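Local coordinates for insecticidal crystal protein Cry7Cal (Bacillus thuringiensis, PDB 5ZI1) that is an insecticidal delta endotoxin active against locusts that probably binds a receptor on target cells, at residues L46-K51 with G85-L90; E485-A490 with G494-I499; E555-S560 with T589-K594. All coordinates share one frame; numbering follows the deposited sequence.

In the fold
The three contacts lie in two parts of a three-domain delta endotoxin. Contact 1 joins the loop after helix 33-47 to helix 73-101 in the N-terminal domain. Contacts 2 and 3 lie in the C-terminal beta domain, and the centres of contacts 1 and 2 are about 37 Å apart. Contacts 2 and 3 touch each other, because strands 496-500 and 589-599 are neighbours in one sheet. Contacts 1 and 2 each include buried and exposed residues. Contact 3 has one buried residue, and the rest are partly exposed. Contact 2 is a hairpin held by backbone hydrogen bonds. Contacts 1 and 3 have none between their segments and rest on aliphatic groups laid over aromatic rings.

Contact 1 (L46-K51 with G85-L90); sequences LLWPNK and GLRNAL
Arg87 lays its aliphatic stem over one face of the Trp48 indole. Its CB is 3.6 Å from the centroid of the five-membered ring of Trp48, 14° off the ring normal. This is a CH-pi contact. CG of Arg87 stands opposite its backbone N and the chain runs on extended, which keeps CG and CD beside the indole. Arg87 CD is 3.6 Å from Trp48 CG. The bend at chi3 (65°) then carries NE and the guanidinium toward Lys51. The guanidinium and indole planes are 76° apart, far from a flat stack. Any cation-pi attraction here is long and weak at most.

Trp48 is the first residue to leave the helical conformation after helix 33-47. Its far end reaches Leu90, with Trp48 CH2 4.1 Å from Leu90 CD1. Leu150 of helix 141-165 touches both Trp48 and Leu90, so the indole is packed within the helical bundle of the N-terminal domain.

Lys51 meets one face of the guanidinium through CB, 4.0 Å from Arg87 NH2. Lys51 O lies over the same face, 3.4 Å from Arg87 NE, but the angle is too poor for a hydrogen bond. The charge of Arg87 is instead met by a salt bridge from NH2 to Glu91. The Glu91 carboxylate also makes a long, weak ion pair with Lys51 NZ, which probably eases the closeness of the two positive groups.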
ATOM      1  N   LEU A  46      -9.522 -15.165 -10.333  1.00 55.35           N
ATOM      2  CA  LEU A  46      -8.222 -14.784  -9.790  1.00 49.20           C
ATOM      3  C   LEU A  46      -7.841 -15.654  -8.610  1.00 55.10           C
ATOM      4  O   LEU A  46      -6.721 -16.174  -8.554  1.00 56.62           O
ATOM      5  CB  LEU A  46      -8.214 -13.322  -9.372  1.00 48.70           C
ATOM      6  CG  LEU A  46      -7.979 -12.336 -10.505  1.00 57.64           C
ATOM      7  CD1 LEU A  46      -8.165 -10.915 -10.004  1.00 50.60           C
ATOM      8  CD2 LEU A  46      -6.569 -12.573 -11.072  1.00 51.81           C
ATOM      9  N   LEU A  47      -8.765 -15.824  -7.653  1.00 53.94           N
ATOM     10  CA  LEU A  47      -8.442 -16.497  -6.401  1.00 55.07           C
ATOM     11  C   LEU A  47      -8.432 -18.014  -6.548  1.00 50.85           C
ATOM     12  O   LEU A  47      -7.710 -18.697  -5.819  1.00 48.35           O
ATOM     13  CB  LEU A  47      -9.431 -16.071  -5.303  1.00 49.15           C
ATOM     14  CG  LEU A  47      -9.215 -14.685  -4.672  1.00 49.75           C
ATOM     15  CD1 LEU A  47     -10.371 -14.273  -3.742  1.00 46.34           C
ATOM     16  CD2 LEU A  47      -7.914 -14.669  -3.915  1.00 43.38           C
ATOM     17  N   TRP A  48      -9.245 -18.558  -7.443  1.00 49.88           N
ATOM     18  CA  TRP A  48      -9.281 -19.992  -7.707  1.00 52.97           C
ATOM     19  C   TRP A  48      -9.119 -20.226  -9.202  1.00 56.70           C
ATOM     20  O   TRP A  48     -10.086 -20.594  -9.885  1.00 54.10           O
ATOM     21  CB  TRP A  48     -10.586 -20.618  -7.222  1.00 52.60           C
ATOM     22  CG  TRP A  48     -10.764 -20.693  -5.741  1.00 54.55           C
ATOM     23  CD1 TRP A  48     -10.337 -21.685  -4.916  1.00 56.29           C
ATOM     24  CD2 TRP A  48     -11.476 -19.760  -4.916  1.00 53.21           C
ATOM     25  NE1 TRP A  48     -10.731 -21.431  -3.616  1.00 54.99           N
ATOM     26  CE2 TRP A  48     -11.428 -20.249  -3.593  1.00 57.71           C
ATOM     27  CE3 TRP A  48     -12.138 -18.558  -5.165  1.00 49.86           C
ATOM     28  CZ2 TRP A  48     -12.017 -19.576  -2.527  1.00 55.19           C
ATOM     29  CZ3 TRP A  48     -12.729 -17.890  -4.099  1.00 52.75           C
ATOM     30  CH2 TRP A  48     -12.661 -18.398  -2.803  1.00 53.80           C
ATOM     31  N   PRO A  49      -7.911 -20.022  -9.743  1.00 51.75           N
ATOM     32  CA  PRO A  49      -7.692 -20.265 -11.178  1.00 55.65           C
ATOM     33  C   PRO A  49      -8.059 -21.696 -11.538  1.00 57.91           C
ATOM     34  O   PRO A  49      -7.664 -22.645 -10.860  1.00 61.90           O
ATOM     35  CB  PRO A  49      -6.188 -20.004 -11.371  1.00 52.82           C
ATOM     36  CG  PRO A  49      -5.769 -19.208 -10.181  1.00 57.96           C
ATOM     37  CD  PRO A  49      -6.676 -19.629  -9.048  1.00 51.31           C
ATOM     38  N   ASN A  50      -8.847 -21.840 -12.600  1.00 56.76           N
ATOM     39  CA  ASN A  50      -9.339 -23.147 -13.033  1.00 60.96           C
ATOM     40  C   ASN A  50      -9.974 -23.921 -11.884  1.00 62.89           C
ATOM     41  O   ASN A  50      -9.899 -25.148 -11.832  1.00 65.85           O
ATOM     42  CB  ASN A  50      -8.221 -23.954 -13.695  1.00 63.56           C
ATOM     43  CG  ASN A  50      -7.676 -23.251 -14.925  1.00 68.55           C
ATOM     44  OD1 ASN A  50      -8.263 -23.343 -16.012  1.00 72.58           O
ATOM     45  ND2 ASN A  50      -6.582 -22.498 -14.752  1.00 60.87           N
ATOM     46  N   LYS A  51     -10.603 -23.193 -10.955  1.00 63.13           N
ATOM     47  CA  LYS A  51     -11.372 -23.790  -9.867  1.00 59.27           C
ATOM     48  C   LYS A  51     -10.511 -24.683  -8.980  1.00 60.42           C
ATOM     49  O   LYS A  51     -11.001 -25.658  -8.409  1.00 62.19           O
ATOM     50  CB  LYS A  51     -12.573 -24.560 -10.415  1.00 61.95           C
ATOM     51  CG  LYS A  51     -13.648 -23.650 -11.006  1.00 63.25           C
ATOM     52  CD  LYS A  51     -14.262 -24.256 -12.250  1.00 67.24           C
ATOM     53  CE  LYS A  51     -15.541 -23.547 -12.657  1.00 69.18           C
ATOM     54  NZ  LYS A  51     -16.699 -24.092 -11.891  1.00 75.44           N
ATOM     55  N   GLY A  85     -14.883 -25.363  -0.134  1.00 49.25           N
ATOM     56  CA  GLY A  85     -16.288 -25.142   0.161  1.00 43.77           C
ATOM     57  C   GLY A  85     -16.696 -23.700  -0.072  1.00 46.45           C
ATOM     58  O   GLY A  85     -17.751 -23.421  -0.649  1.00 43.41           O
ATOM     59  N   LEU A  86     -15.848 -22.762   0.350  1.00 43.64           N
ATOM     60  CA  LEU A  86     -16.131 -21.363   0.092  1.00 44.74           C
ATOM     61  C   LEU A  86     -16.190 -21.077  -1.398  1.00 49.34           C
ATOM     62  O   LEU A  86     -17.059 -20.325  -1.850  1.00 49.44           O
ATOM     63  CB  LEU A  86     -15.092 -20.482   0.778  1.00 47.60           C
ATOM     64  CG  LEU A  86     -15.382 -20.341   2.272  1.00 48.34           C
ATOM     65  CD1 LEU A  86     -14.196 -19.701   2.970  1.00 45.89           C
ATOM     66  CD2 LEU A  86     -16.690 -19.525   2.490  1.00 44.05           C
ATOM     67  N   ARG A  87     -15.292 -21.682  -2.188  1.00 53.58           N
ATOM     68  CA  ARG A  87     -15.364 -21.466  -3.632  1.00 54.62           C
ATOM     69  C   ARG A  87     -16.702 -21.936  -4.186  1.00 53.02           C
ATOM     70  O   ARG A  87     -17.382 -21.199  -4.911  1.00 49.14           O
ATOM     71  CB  ARG A  87     -14.226 -22.173  -4.367  1.00 53.58           C
ATOM     72  CG  ARG A  87     -14.492 -22.164  -5.855  1.00 52.08           C
ATOM     73  CD  ARG A  87     -13.441 -22.880  -6.666  1.00 61.18           C
ATOM     74  NE  ARG A  87     -13.384 -24.307  -6.391  1.00 61.61           N
ATOM     75  CZ  ARG A  87     -14.287 -25.186  -6.803  1.00 63.09           C
ATOM     76  NH1 ARG A  87     -14.128 -26.468  -6.506  1.00 63.79           N
ATOM     77  NH2 ARG A  87     -15.349 -24.783  -7.494  1.00 62.64           N
ATOM     78  N   ASN A  88     -17.106 -23.162  -3.846  1.00 50.07           N
ATOM     79  CA  ASN A  88     -18.372 -23.663  -4.370  1.00 54.71           C
ATOM     80  C   ASN A  88     -19.565 -22.867  -3.843  1.00 55.62           C
ATOM     81  O   ASN A  88     -20.589 -22.773  -4.529  1.00 53.25           O
ATOM     82  CB  ASN A  88     -18.522 -25.159  -4.065  1.00 48.89           C
ATOM     83  CG  ASN A  88     -17.723 -26.026  -5.048  1.00 70.64           C
ATOM     84  OD1 ASN A  88     -18.117 -26.195  -6.215  1.00 72.42           O
ATOM     85  ND2 ASN A  88     -16.582 -26.549  -4.594  1.00 65.53           N
ATOM     86  N   ALA A  89     -19.458 -22.270  -2.649  1.00 47.53           N
ATOM     87  CA  ALA A  89     -20.621 -21.544  -2.157  1.00 57.24           C
ATOM     88  C   ALA A  89     -20.723 -20.191  -2.841  1.00 51.06           C
ATOM     89  O   ALA A  89     -21.817 -19.769  -3.232  1.00 53.36           O
ATOM     90  CB  ALA A  89     -20.578 -21.400  -0.627  1.00 43.54           C
ATOM     91  N   LEU A  90     -19.594 -19.513  -3.022  1.00 49.39           N
ATOM     92  CA  LEU A  90     -19.613 -18.290  -3.818  1.00 53.22           C
ATOM     93  C   LEU A  90     -20.095 -18.560  -5.239  1.00 53.03           C
ATOM     94  O   LEU A  90     -20.920 -17.809  -5.771  1.00 58.32           O
ATOM     95  CB  LEU A  90     -18.234 -17.649  -3.832  1.00 54.23           C
ATOM     96  CG  LEU A  90     -17.846 -17.037  -2.490  1.00 54.98           C
ATOM     97  CD1 LEU A  90     -16.361 -16.708  -2.481  1.00 53.09           C
ATOM     98  CD2 LEU A  90     -18.684 -15.789  -2.226  1.00 51.29           C
TER

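Contact 2 (E485-A490 with G494-I499); sequences EIIDSA and GPILKI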
ATOM      1  N   GLU A 485       2.801  16.114  12.893  1.00 57.60           N
ATOM      2  CA  GLU A 485       3.782  15.083  12.603  1.00 55.23           C
ATOM      3  C   GLU A 485       3.156  14.055  11.672  1.00 55.41           C
ATOM      4  O   GLU A 485       1.935  13.918  11.598  1.00 54.12           O
ATOM      5  CB  GLU A 485       4.265  14.414  13.893  1.00 61.93           C
ATOM      6  CG  GLU A 485       5.629  13.761  13.792  1.00 72.51           C
ATOM      7  CD  GLU A 485       5.993  12.936  15.028  1.00 81.39           C
ATOM      8  OE1 GLU A 485       5.263  13.024  16.051  1.00 80.43           O
ATOM      9  OE2 GLU A 485       7.011  12.199  14.970  1.00 80.92           O
ATOM     10  N   ILE A 486       3.995  13.351  10.933  1.00 56.40           N
ATOM     11  CA  ILE A 486       3.548  12.303  10.027  1.00 53.18           C
ATOM     12  C   ILE A 486       4.087  10.992  10.572  1.00 51.20           C
ATOM     13  O   ILE A 486       5.268  10.898  10.917  1.00 56.89           O
ATOM     14  CB  ILE A 486       4.012  12.586   8.591  1.00 56.14           C
ATOM     15  CG1 ILE A 486       3.495  13.966   8.193  1.00 56.45           C
ATOM     16  CG2 ILE A 486       3.502  11.530   7.610  1.00 52.87           C
ATOM     17  CD1 ILE A 486       3.938  14.409   6.854  1.00 58.45           C
ATOM     18  N   ILE A 487       3.206  10.008  10.727  1.00 50.23           N
ATOM     19  CA  ILE A 487       3.515   8.809  11.491  1.00 52.73           C
ATOM     20  C   ILE A 487       3.020   7.604  10.707  1.00 54.44           C
ATOM     21  O   ILE A 487       2.161   7.713   9.827  1.00 50.97           O
ATOM     22  CB  ILE A 487       2.888   8.810  12.910  1.00 52.68           C
ATOM     23  CG1 ILE A 487       1.381   8.579  12.829  1.00 47.36           C
ATOM     24  CG2 ILE A 487       3.163  10.124  13.653  1.00 50.55           C
ATOM     25  CD1 ILE A 487       0.746   8.455  14.169  1.00 57.45           C
ATOM     26  N   ASP A 488       3.575   6.443  11.045  1.00 54.50           N
ATOM     27  CA  ASP A 488       3.192   5.211  10.381  1.00 54.30           C
ATOM     28  C   ASP A 488       1.794   4.771  10.801  1.00 49.88           C
ATOM     29  O   ASP A 488       1.342   5.037  11.910  1.00 52.25           O
ATOM     30  CB  ASP A 488       4.192   4.103  10.692  1.00 56.08           C
ATOM     31  CG  ASP A 488       5.451   4.205   9.861  1.00 65.49           C
ATOM     32  OD1 ASP A 488       5.367   4.563   8.656  1.00 63.81           O
ATOM     33  OD2 ASP A 488       6.535   3.921  10.418  1.00 75.91           O
ATOM     34  N   SER A 489       1.120   4.078   9.890  1.00 47.66           N
ATOM     35  CA  SER A 489      -0.170   3.460  10.152  1.00 50.57           C
ATOM     36  C   SER A 489      -0.299   2.270   9.218  1.00 48.74           C
ATOM     37  O   SER A 489      -0.271   2.432   7.996  1.00 47.48           O
ATOM     38  CB  SER A 489      -1.325   4.453   9.943  1.00 50.79           C
ATOM     39  OG  SER A 489      -2.547   3.768   9.694  1.00 52.93           O
ATOM     40  N   ALA A 490      -0.461   1.081   9.796  1.00 52.82           N
ATOM     41  CA  ALA A 490      -0.466  -0.168   9.045  1.00 48.27           C
ATOM     42  C   ALA A 490      -1.772  -0.437   8.312  1.00 48.44           C
ATOM     43  O   ALA A 490      -1.762  -1.195   7.340  1.00 45.28           O
ATOM     44  CB  ALA A 490      -0.189  -1.346   9.987  1.00 51.46           C
ATOM     45  N   GLY A 494      -1.140   3.791   4.141  1.00 41.92           N
ATOM     46  CA  GLY A 494      -0.125   4.812   4.048  1.00 42.88           C
ATOM     47  C   GLY A 494      -0.072   5.581   5.343  1.00 43.66           C
ATOM     48  O   GLY A 494      -0.806   5.271   6.279  1.00 48.21           O
ATOM     49  N   PRO A 495       0.800   6.578   5.441  1.00 43.66           N
ATOM     50  CA  PRO A 495       0.934   7.312   6.705  1.00 44.24           C
ATOM     51  C   PRO A 495      -0.222   8.281   6.908  1.00 45.68           C
ATOM     52  O   PRO A 495      -1.046   8.510   6.020  1.00 44.55           O
ATOM     53  CB  PRO A 495       2.273   8.038   6.561  1.00 46.61           C
ATOM     54  CG  PRO A 495       2.558   8.046   5.109  1.00 46.48           C
ATOM     55  CD  PRO A 495       1.903   6.863   4.508  1.00 44.64           C
ATOM     56  N   ILE A 496      -0.283   8.839   8.122  1.00 43.48           N
ATOM     57  CA  ILE A 496      -1.380   9.688   8.564  1.00 45.67           C
ATOM     58  C   ILE A 496      -0.788  10.891   9.287  1.00 47.53           C
ATOM     59  O   ILE A 496       0.391  10.915   9.628  1.00 45.70           O
ATOM     60  CB  ILE A 496      -2.375   8.935   9.479  1.00 47.65           C
ATOM     61  CG1 ILE A 496      -1.687   8.483  10.770  1.00 45.25           C
ATOM     62  CG2 ILE A 496      -3.008   7.758   8.745  1.00 44.07           C
ATOM     63  CD1 ILE A 496      -2.604   7.762  11.716  1.00 53.39           C
ATOM     64  N   LEU A 497      -1.625  11.906   9.513  1.00 47.58           N
ATOM     65  CA  LEU A 497      -1.207  13.087  10.257  1.00 46.50           C
ATOM     66  C   LEU A 497      -1.533  12.939  11.738  1.00 53.20           C
ATOM     67  O   LEU A 497      -2.619  12.474  12.102  1.00 51.78           O
ATOM     68  CB  LEU A 497      -1.888  14.348   9.722  1.00 52.13           C
ATOM     69  CG  LEU A 497      -1.527  14.816   8.308  1.00 54.16           C
ATOM     70  CD1 LEU A 497      -1.628  16.326   8.191  1.00 44.61           C
ATOM     71  CD2 LEU A 497      -0.149  14.344   7.917  1.00 49.39           C
ATOM     72  N   LYS A 498      -0.596  13.366  12.588  1.00 50.63           N
ATOM     73  CA  LYS A 498      -0.791  13.415  14.031  1.00 53.08           C
ATOM     74  C   LYS A 498      -0.674  14.859  14.497  1.00 56.81           C
ATOM     75  O   LYS A 498       0.417  15.439  14.474  1.00 56.43           O
ATOM     76  CB  LYS A 498       0.227  12.540  14.748  1.00 56.80           C
ATOM     77  CG  LYS A 498       0.024  12.483  16.242  1.00 54.66           C
ATOM     78  CD  LYS A 498       1.060  11.573  16.869  1.00 63.77           C
ATOM     79  CE  LYS A 498       2.181  12.371  17.513  1.00 67.63           C
ATOM     80  NZ  LYS A 498       2.051  12.373  19.012  1.00 66.19           N
ATOM     81  N   ILE A 499      -1.786  15.432  14.945  1.00 49.44           N
ATOM     82  CA  ILE A 499      -1.834  16.814  15.407  1.00 50.49           C
ATOM     83  C   ILE A 499      -1.941  16.820  16.928  1.00 53.56           C
ATOM     84  O   ILE A 499      -2.831  16.176  17.497  1.00 53.01           O
ATOM     85  CB  ILE A 499      -3.013  17.573  14.776  1.00 59.58           C
ATOM     86  CG1 ILE A 499      -3.066  17.312  13.272  1.00 55.21           C
ATOM     87  CG2 ILE A 499      -2.910  19.077  15.046  1.00 53.22           C
ATOM     88  CD1 ILE A 499      -4.432  17.559  12.691  1.00 57.53           C
TER
HETATM   89  O   HOH W   1       4.318  14.227  18.750  1.00 74.36           O
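Glu485 and Lys498 form a hydrogen-bonded antiparallel pair. Glu485 N donates to Lys498 O at 2.9 Å, and Lys498 N donates to Glu485 O at 2.8 Å. Ile487 and Ile496 form the next such pair. Ile487 N to Ile496 O and Ile496 N to Ile487 O are both 3.2 Å, longer than the first two. Ile486 and Leu497 form the non-hydrogen-bonded pair between them. Leu497 turns its backbone the other way and bonds to Ile592 of strand 589-599. Strand 496-500 is thus gripped along both edges.

The side chains sort onto two faces. On one, Ile486 CG1 lies beside Leu497 CD2 at 3.7 Å. On the other, Ile487 and Ile496 cross, and Ile487 CG2 meets the stem of Lys498. Ile487 CG1 and Ile496 CG1 meet at 3.7 Å, each set between the backbone N and the carbonyl carbon (chi1 73° and 63°).

Glu485 and Lys498 run side by side, but their charged ends stop short of a salt bridge. A water joins them. It donates to Glu485 OE1 at 3.1 Å and accepts a weak bond from Lys498 NZ. Toward the turn, Thr492 OG1 hydrogen-bonds with Ser489 OG and Gly494 O, closing the hairpin from within its loop.

The hairpin belongs to the C-terminal beta domain. Its four backbone bonds satisfy the inward-facing N-H and C=O groups of Glu485, Ile487, Ile496 and Lys498. The direct polar contacts between the segments are thus carried by the backbone, while the opposite charges of Glu485 and Lys498 are linked only through water, one of whose bonds is weak.

Contact 3 (E555-S560 with T589-K594); sequences EALKYS and TIYIDK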
ATOM      1  N   GLU A 555      -4.305   4.487  23.856  1.00 62.65           N
ATOM      2  CA  GLU A 555      -4.844   3.235  23.354  1.00 63.16           C
ATOM      3  C   GLU A 555      -4.793   3.217  21.825  1.00 66.20           C
ATOM      4  O   GLU A 555      -4.266   4.128  21.171  1.00 63.88           O
ATOM      5  CB  GLU A 555      -6.260   3.008  23.893  1.00 69.00           C
ATOM      6  CG  GLU A 555      -7.346   3.802  23.198  1.00 74.06           C
ATOM      7  CD  GLU A 555      -8.640   3.887  24.009  1.00 77.29           C
ATOM      8  OE1 GLU A 555      -9.667   4.298  23.424  1.00 73.30           O
ATOM      9  OE2 GLU A 555      -8.628   3.556  25.220  1.00 76.28           O
ATOM     10  N   ALA A 556      -5.305   2.136  21.246  1.00 63.54           N
ATOM     11  CA  ALA A 556      -5.249   1.980  19.802  1.00 61.55           C
ATOM     12  C   ALA A 556      -6.089   3.057  19.123  1.00 63.68           C
ATOM     13  O   ALA A 556      -7.099   3.526  19.661  1.00 60.58           O
ATOM     14  CB  ALA A 556      -5.740   0.590  19.395  1.00 56.20           C
ATOM     15  N   LEU A 557      -5.660   3.459  17.931  1.00 60.56           N
ATOM     16  CA  LEU A 557      -6.428   4.455  17.206  1.00 59.39           C
ATOM     17  C   LEU A 557      -7.771   3.862  16.818  1.00 51.00           C
ATOM     18  O   LEU A 557      -7.870   2.695  16.444  1.00 52.57           O
ATOM     19  CB  LEU A 557      -5.670   4.945  15.976  1.00 54.84           C
ATOM     20  CG  LEU A 557      -4.774   6.156  16.241  1.00 57.52           C
ATOM     21  CD1 LEU A 557      -3.627   5.809  17.169  1.00 58.55           C
ATOM     22  CD2 LEU A 557      -4.230   6.734  14.937  1.00 55.04           C
ATOM     23  N   LYS A 558      -8.814   4.659  16.954  1.00 54.30           N
ATOM     24  CA  LYS A 558     -10.147   4.254  16.544  1.00 55.89           C
ATOM     25  C   LYS A 558     -10.749   5.426  15.790  1.00 51.85           C
ATOM     26  O   LYS A 558     -10.717   6.556  16.279  1.00 54.27           O
ATOM     27  CB  LYS A 558     -10.990   3.855  17.762  1.00 51.49           C
ATOM     28  N   TYR A 559     -11.254   5.165  14.589  1.00 49.66           N
ATOM     29  CA  TYR A 559     -11.636   6.208  13.652  1.00 53.52           C
ATOM     30  C   TYR A 559     -13.146   6.361  13.581  1.00 50.18           C
ATOM     31  O   TYR A 559     -13.885   5.376  13.600  1.00 54.23           O
ATOM     32  CB  TYR A 559     -11.123   5.907  12.235  1.00 47.64           C
ATOM     33  CG  TYR A 559      -9.642   6.055  12.079  1.00 51.05           C
ATOM     34  CD1 TYR A 559      -9.066   7.314  11.934  1.00 48.87           C
ATOM     35  CD2 TYR A 559      -8.810   4.937  12.062  1.00 53.90           C
ATOM     36  CE1 TYR A 559      -7.702   7.454  11.794  1.00 56.17           C
ATOM     37  CE2 TYR A 559      -7.439   5.069  11.904  1.00 54.00           C
ATOM     38  CZ  TYR A 559      -6.893   6.326  11.777  1.00 50.56           C
ATOM     39  OH  TYR A 559      -5.544   6.471  11.644  1.00 53.34           O
ATOM     40  N   SER A 560     -13.594   7.604  13.442  1.00 46.64           N
ATOM     41  CA  SER A 560     -14.933   7.824  12.913  1.00 54.41           C
ATOM     42  C   SER A 560     -14.879   8.879  11.813  1.00 55.03           C
ATOM     43  O   SER A 560     -13.805   9.165  11.271  1.00 55.48           O
ATOM     44  CB  SER A 560     -15.908   8.218  14.028  1.00 53.45           C
ATOM     45  OG  SER A 560     -15.344   9.239  14.821  1.00 58.06           O
ATOM     46  N   THR A 589      -4.944  14.994  21.187  1.00 54.32           N
ATOM     47  CA  THR A 589      -4.263  14.585  19.969  1.00 55.35           C
ATOM     48  C   THR A 589      -5.324  14.223  18.942  1.00 52.90           C
ATOM     49  O   THR A 589      -6.337  13.596  19.280  1.00 55.29           O
ATOM     50  CB  THR A 589      -3.303  13.394  20.249  1.00 56.79           C
ATOM     51  OG1 THR A 589      -2.192  13.861  21.015  1.00 59.54           O
ATOM     52  CG2 THR A 589      -2.754  12.773  18.967  1.00 48.66           C
ATOM     53  N   ILE A 590      -5.107  14.664  17.702  1.00 49.76           N
ATOM     54  CA  ILE A 590      -6.004  14.418  16.578  1.00 49.62           C
ATOM     55  C   ILE A 590      -5.207  13.734  15.480  1.00 56.82           C
ATOM     56  O   ILE A 590      -4.079  14.137  15.169  1.00 57.59           O
ATOM     57  CB  ILE A 590      -6.635  15.724  16.042  1.00 52.86           C
ATOM     58  CG1 ILE A 590      -7.463  16.423  17.119  1.00 49.48           C
ATOM     59  CG2 ILE A 590      -7.490  15.459  14.822  1.00 49.90           C
ATOM     60  CD1 ILE A 590      -6.809  17.665  17.620  1.00 51.61           C
ATOM     61  N   TYR A 591      -5.791  12.698  14.891  1.00 54.61           N
ATOM     62  CA  TYR A 591      -5.194  12.004  13.764  1.00 50.38           C
ATOM     63  C   TYR A 591      -6.086  12.203  12.554  1.00 49.64           C
ATOM     64  O   TYR A 591      -7.306  12.039  12.650  1.00 51.95           O
ATOM     65  CB  TYR A 591      -5.024  10.514  14.059  1.00 51.82           C
ATOM     66  CG  TYR A 591      -4.230  10.232  15.301  1.00 53.95           C
ATOM     67  CD1 TYR A 591      -4.866  10.105  16.538  1.00 48.95           C
ATOM     68  CD2 TYR A 591      -2.841  10.090  15.247  1.00 53.56           C
ATOM     69  CE1 TYR A 591      -4.147   9.853  17.682  1.00 46.53           C
ATOM     70  CE2 TYR A 591      -2.108   9.822  16.391  1.00 50.65           C
ATOM     71  CZ  TYR A 591      -2.764   9.701  17.601  1.00 56.71           C
ATOM     72  OH  TYR A 591      -2.035   9.446  18.744  1.00 57.20           O
ATOM     73  N   ILE A 592      -5.486  12.579  11.430  1.00 44.85           N
ATOM     74  CA  ILE A 592      -6.204  12.783  10.183  1.00 44.39           C
ATOM     75  C   ILE A 592      -5.732  11.702   9.227  1.00 49.20           C
ATOM     76  O   ILE A 592      -4.539  11.616   8.916  1.00 49.94           O
ATOM     77  CB  ILE A 592      -5.958  14.179   9.591  1.00 46.39           C
ATOM     78  CG1 ILE A 592      -6.233  15.282  10.618  1.00 49.45           C
ATOM     79  CG2 ILE A 592      -6.763  14.370   8.298  1.00 40.12           C
ATOM     80  CD1 ILE A 592      -7.694  15.448  10.999  1.00 50.77           C
ATOM     81  N   ASP A 593      -6.660  10.878   8.767  1.00 49.10           N
ATOM     82  CA  ASP A 593      -6.319   9.816   7.841  1.00 49.42           C
ATOM     83  C   ASP A 593      -6.641  10.271   6.419  1.00 51.32           C
ATOM     84  O   ASP A 593      -5.743  10.711   5.693  1.00 50.50           O
ATOM     85  CB  ASP A 593      -7.058   8.535   8.240  1.00 47.87           C
ATOM     86  CG  ASP A 593      -6.957   7.444   7.197  1.00 51.86           C
ATOM     87  OD1 ASP A 593      -5.946   7.409   6.460  1.00 49.40           O
ATOM     88  OD2 ASP A 593      -7.906   6.623   7.107  1.00 51.28           O
ATOM     89  N   LYS A 594      -7.912  10.213   6.021  1.00 46.79           N
ATOM     90  CA  LYS A 594      -8.321  10.552   4.669  1.00 47.77           C
ATOM     91  C   LYS A 594      -9.212  11.791   4.660  1.00 56.58           C
ATOM     92  O   LYS A 594      -9.914  12.106   5.641  1.00 45.02           O
ATOM     93  CB  LYS A 594      -9.071   9.388   4.011  1.00 49.41           C
ATOM     94  CG  LYS A 594      -8.334   8.058   4.051  1.00 50.66           C
ATOM     95  CD  LYS A 594      -7.072   8.060   3.150  1.00 50.18           C
ATOM     96  CE  LYS A 594      -6.297   6.732   3.281  1.00 46.44           C
ATOM     97  NZ  LYS A 594      -7.155   5.538   2.996  1.00 50.13           N
TER
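Leu557 lays a methyl, CD2, over one face of the Tyr591 ring, with no polar bond between the segments. Leu557 CD2 is 3.6 Å from the centroid of the Tyr591 ring and 17° off its normal. This is a CH-pi contact. Leu557 CD2 is shifted toward the rim, nearest to Tyr591 CG at 3.5 Å. The other methyl, Leu557 CD1, reaches the phenol end, 4.0 Å from Tyr591 CZ. Both branches therefore cover the same ring, and the two side chains cross at about a right angle.

Segment 555-560 is mostly the loop leading into strand 560-571. It passes over one face of the C-terminal domain sheet, whose strand 589-599 lies between strands 496-500 and 521-530. Asp593 and Lys594 both face Arg527 there, in a classic beta bulge.

At the bulge Tyr559 CE1 meets Asp593 CB at 3.8 Å. Asp593 CB comes obliquely to the Tyr559 ring, and the two side chains cross at about a right angle. Ring and carboxylate planes are 48° apart. The carboxylate makes a salt bridge through OD2 to Arg527 NH1. Arg527 also makes a cation-pi contact with Tyr559.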